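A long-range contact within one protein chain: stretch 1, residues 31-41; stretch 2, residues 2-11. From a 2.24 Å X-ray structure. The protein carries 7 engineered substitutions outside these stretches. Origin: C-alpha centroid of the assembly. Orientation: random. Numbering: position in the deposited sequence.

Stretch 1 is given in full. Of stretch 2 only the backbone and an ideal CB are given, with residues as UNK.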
# COMPACT_ATOMS: atom_id res chain seq x y z
N SER A 31 21.42 -1.10 6.40
CA SER A 31 21.95 -1.91 5.32
C SER A 31 21.90 -3.38 5.74
O SER A 31 21.98 -3.70 6.93
CB SER A 31 23.40 -1.54 5.06
OG SER A 31 23.52 -0.66 3.96
N SER A 32 21.80 -4.27 4.75
CA SER A 32 21.88 -5.71 4.97
C SER A 32 21.95 -6.47 3.65
O SER A 32 21.71 -5.90 2.58
CB SER A 32 20.70 -6.22 5.80
OG SER A 32 19.49 -6.15 5.06
N LYS A 33 22.27 -7.75 3.74
CA LYS A 33 22.27 -8.64 2.60
C LYS A 33 21.48 -9.88 2.98
O LYS A 33 21.38 -10.23 4.16
CB LYS A 33 23.70 -9.02 2.19
CG LYS A 33 24.57 -7.85 1.77
CD LYS A 33 25.85 -8.30 1.11
CE LYS A 33 26.78 -7.12 0.82
NZ LYS A 33 27.33 -6.53 2.07
N MSE A 34 20.90 -10.53 1.98
CA MSE A 34 20.30 -11.84 2.17
C MSE A 34 20.89 -12.82 1.17
O MSE A 34 20.74 -12.65 -0.04
CB MSE A 34 18.78 -11.77 2.04
CG MSE A 34 18.10 -13.13 2.19
SE MSE A 34 16.17 -12.97 2.36
CE MSE A 34 15.75 -12.56 0.49
N ILE A 35 21.55 -13.84 1.69
CA ILE A 35 22.21 -14.85 0.86
C ILE A 35 21.21 -15.92 0.44
O ILE A 35 20.62 -16.59 1.28
CB ILE A 35 23.40 -15.50 1.58
CG1 ILE A 35 24.27 -14.43 2.25
CG2 ILE A 35 24.20 -16.38 0.62
CD1 ILE A 35 25.32 -14.99 3.21
N LEU A 36 21.05 -16.09 -0.87
CA LEU A 36 19.99 -16.94 -1.43
C LEU A 36 20.39 -18.40 -1.63
O LEU A 36 21.52 -18.70 -2.03
CB LEU A 36 19.45 -16.35 -2.74
CG LEU A 36 19.01 -14.87 -2.70
CD1 LEU A 36 18.65 -14.36 -4.09
CD2 LEU A 36 17.86 -14.67 -1.74
N SER A 37 19.44 -19.28 -1.32
CA SER A 37 19.49 -20.70 -1.69
C SER A 37 18.11 -21.09 -2.21
O SER A 37 17.28 -20.21 -2.44
CB SER A 37 19.84 -21.56 -0.47
OG SER A 37 18.77 -21.57 0.46
N ASP A 38 17.88 -22.39 -2.38
CA ASP A 38 16.58 -22.92 -2.81
C ASP A 38 15.47 -22.60 -1.82
O ASP A 38 14.30 -22.55 -2.19
CB ASP A 38 16.66 -24.43 -3.03
CG ASP A 38 16.91 -25.21 -1.74
OD1 ASP A 38 16.02 -26.00 -1.34
OD2 ASP A 38 17.99 -25.03 -1.13
N PHE A 39 15.84 -22.39 -0.56
CA PHE A 39 14.91 -21.98 0.48
C PHE A 39 14.09 -20.78 0.02
O PHE A 39 12.90 -20.70 0.30
CB PHE A 39 15.68 -21.64 1.78
CG PHE A 39 14.80 -21.11 2.88
CD1 PHE A 39 14.06 -21.97 3.68
CD2 PHE A 39 14.73 -19.74 3.13
CE1 PHE A 39 13.25 -21.48 4.71
CE2 PHE A 39 13.92 -19.24 4.15
CZ PHE A 39 13.18 -20.12 4.94
N HIS A 40 14.73 -19.86 -0.70
CA HIS A 40 14.12 -18.60 -1.11
C HIS A 40 13.40 -18.67 -2.46
O HIS A 40 12.83 -17.67 -2.92
CB HIS A 40 15.17 -17.48 -1.14
CG HIS A 40 16.09 -17.46 0.04
ND1 HIS A 40 16.01 -16.49 1.02
CD2 HIS A 40 17.11 -18.28 0.40
CE1 HIS A 40 16.94 -16.71 1.93
NE2 HIS A 40 17.62 -17.79 1.58
N ALA A 41 13.41 -19.84 -3.10
CA ALA A 41 12.91 -19.97 -4.47
C ALA A 41 11.39 -20.09 -4.57
O ALA A 41 10.73 -20.62 -3.67
CB ALA A 41 13.58 -21.15 -5.16
N UNK A 2 14.41 -21.30 12.89
CA UNK A 2 13.15 -20.70 12.48
C UNK A 2 13.30 -19.98 11.13
O UNK A 2 14.41 -19.86 10.61
CB UNK A 2 12.66 -19.73 13.55
N UNK A 3 12.19 -19.50 10.59
CA UNK A 3 12.17 -18.81 9.31
C UNK A 3 13.18 -17.66 9.25
O UNK A 3 13.93 -17.54 8.28
CB UNK A 3 10.76 -18.28 9.03
N UNK A 4 13.19 -16.84 10.28
CA UNK A 4 14.09 -15.69 10.38
C UNK A 4 15.55 -16.08 10.14
O UNK A 4 16.23 -15.47 9.30
CB UNK A 4 13.95 -15.03 11.76
N UNK A 5 16.02 -17.10 10.85
CA UNK A 5 17.41 -17.54 10.73
C UNK A 5 17.69 -18.20 9.38
O UNK A 5 18.76 -18.01 8.81
CB UNK A 5 17.75 -18.51 11.86
N UNK A 6 16.72 -18.96 8.88
CA UNK A 6 16.87 -19.64 7.59
C UNK A 6 16.92 -18.67 6.40
O UNK A 6 17.47 -19.00 5.36
CB UNK A 6 15.72 -20.63 7.39
N UNK A 7 16.36 -17.48 6.59
CA UNK A 7 16.44 -16.41 5.60
C UNK A 7 17.89 -16.01 5.31
O UNK A 7 18.18 -15.49 4.23
CB UNK A 7 15.65 -15.19 6.08
N UNK A 8 18.79 -16.26 6.26
CA UNK A 8 20.21 -15.94 6.11
C UNK A 8 20.44 -14.45 5.84
O UNK A 8 21.03 -14.06 4.83
CB UNK A 8 20.81 -16.77 4.98
N UNK A 9 19.95 -13.61 6.75
CA UNK A 9 20.20 -12.17 6.71
C UNK A 9 21.62 -11.90 7.22
O UNK A 9 21.98 -12.30 8.33
CB UNK A 9 19.17 -11.41 7.54
N UNK A 10 22.44 -11.24 6.39
CA UNK A 10 23.84 -10.98 6.72
C UNK A 10 24.15 -9.47 6.73
O UNK A 10 23.37 -8.67 6.21
CB UNK A 10 24.75 -11.70 5.72
N UNK A 11 25.29 -9.11 7.31
CA UNK A 11 25.84 -7.76 7.25
C UNK A 11 24.85 -6.67 7.69
O UNK A 11 24.82 -5.59 7.10
CB UNK A 11 26.31 -7.47 5.82

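Position 2 lies out of reach of stretch 1, just before a helical turn. A short side chain with an acceptor, such as Asn, Asp, Ser or Thr, could cap the free amides. It is Asn2, whose OD1 accepts from the backbone N of position 5 at 3.0 Å, a capping bond.

Position 3 starts the helix, its ideal CB 5.1 Å from Phe39 CZ, so a flexible apolar chain would suit. Met3, a selenomethionine, brings CG to 4.3 Å from Phe39 CZ before the chain leads away. Positions 4 and 5 find nothing of stretch 1 near their CB atoms, which leaves the choice open; they are Ile4 and Asp5.

At position 6 the ideal CB sits 3.6 Å from Phe39 CZ. Any residue with a methylene here could lie on the ring. Gln6 lays its CB over one ring face, 3.9 Å from the Phe39 ring centroid, a CH-pi contact.

At position 7 CA-to-CB points sideways, but Met34, Phe39 and His40 all lie near the ideal CB, which is 4.4 Å from Met34 SE. A medium-sized apolar chain that bends toward them, such as Leu, Ile or Met, would suit. Leu7 places CD1 3.4 Å from Phe39 CE2 and CG 4.1 Å from Met34 SE.

Position 8 has positive phi (58°), which favours Gly, Asn or Asp, and its CB points toward stretch 1, 3.7 Å from Ile35 O. That carbonyl makes a polar chain with a donor attractive. Asn8 meets both demands: a water links its ND2 (3.0 Å from the water O) to Ile35 O (2.7 Å from the same O). Its backbone O accepts from Ile35 N at 3.2 Å.

Positions 9 and 10 pair antiparallel with Met34 and Lys33. Position 9 shares a sheet face with Met34, so a beta-branched apolar residue, Ile or Val, fits; Ile9 packs CD1 3.8 Å from Met34 SE. Position 10 shares the other face with Lys33, and its ideal CB is 4.2 Å from Ile35 CD1, so Thr, Val or Ile would suit. Thr10 bonds weakly through OG1 to Asn8 O (3.4 Å), while its backbone closes the pair: N to Lys33 O at 2.7 Å, and O from Lys33 N at 2.9 Å.

Position 11 turns the chain, again with positive phi, and its ideal CB lies 4.0 Å from Lys33 NZ. Asn or Asp would tolerate the backbone, and the ammonium favours the acid. Asp11 forms a salt bridge, OD2 to Lys33 NZ, at 2.8 Å.

Stretch 2, residues 2-11: NMIDQLNITD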
# COMPACT_ATOMS: atom_id res chain seq x y z
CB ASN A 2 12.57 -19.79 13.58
CG ASN A 2 13.40 -18.52 13.81
OD1 ASN A 2 14.39 -18.26 13.13
ND2 ASN A 2 12.97 -17.72 14.78
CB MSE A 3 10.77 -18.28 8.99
CG MSE A 3 10.57 -17.84 7.55
SE MSE A 3 8.81 -17.04 7.26
CE MSE A 3 9.23 -15.21 7.74
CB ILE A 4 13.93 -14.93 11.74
CG1 ILE A 4 12.50 -14.39 11.88
CG2 ILE A 4 14.95 -13.80 11.87
CD1 ILE A 4 12.18 -13.80 13.25
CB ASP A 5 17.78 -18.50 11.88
CG ASP A 5 17.61 -17.87 13.26
OD1 ASP A 5 17.76 -16.63 13.39
OD2 ASP A 5 17.33 -18.62 14.22
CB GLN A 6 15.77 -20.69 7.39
CG GLN A 6 15.94 -21.92 8.26
CD GLN A 6 15.00 -23.04 7.88
OE1 GLN A 6 14.16 -23.45 8.67
NE2 GLN A 6 15.14 -23.54 6.66
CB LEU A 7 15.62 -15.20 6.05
CG LEU A 7 14.26 -14.83 5.44
CD1 LEU A 7 13.70 -15.81 4.41
CD2 LEU A 7 13.24 -14.56 6.54
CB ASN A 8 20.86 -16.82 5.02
CG ASN A 8 22.37 -16.93 5.16
OD1 ASN A 8 22.98 -16.38 6.08
ND2 ASN A 8 22.99 -17.65 4.24
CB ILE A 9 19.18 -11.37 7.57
CG1 ILE A 9 17.72 -11.76 7.25
CG2 ILE A 9 19.40 -9.86 7.44
CD1 ILE A 9 17.40 -11.96 5.78
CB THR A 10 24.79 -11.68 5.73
OG1 THR A 10 24.23 -12.94 5.33
CG2 THR A 10 26.14 -11.94 6.36
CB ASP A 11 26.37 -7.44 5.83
CG ASP A 11 27.55 -8.33 5.42
OD1 ASP A 11 28.11 -9.07 6.26
OD2 ASP A 11 27.93 -8.26 4.23
O HOH W 1 21.54 -19.04 1.99
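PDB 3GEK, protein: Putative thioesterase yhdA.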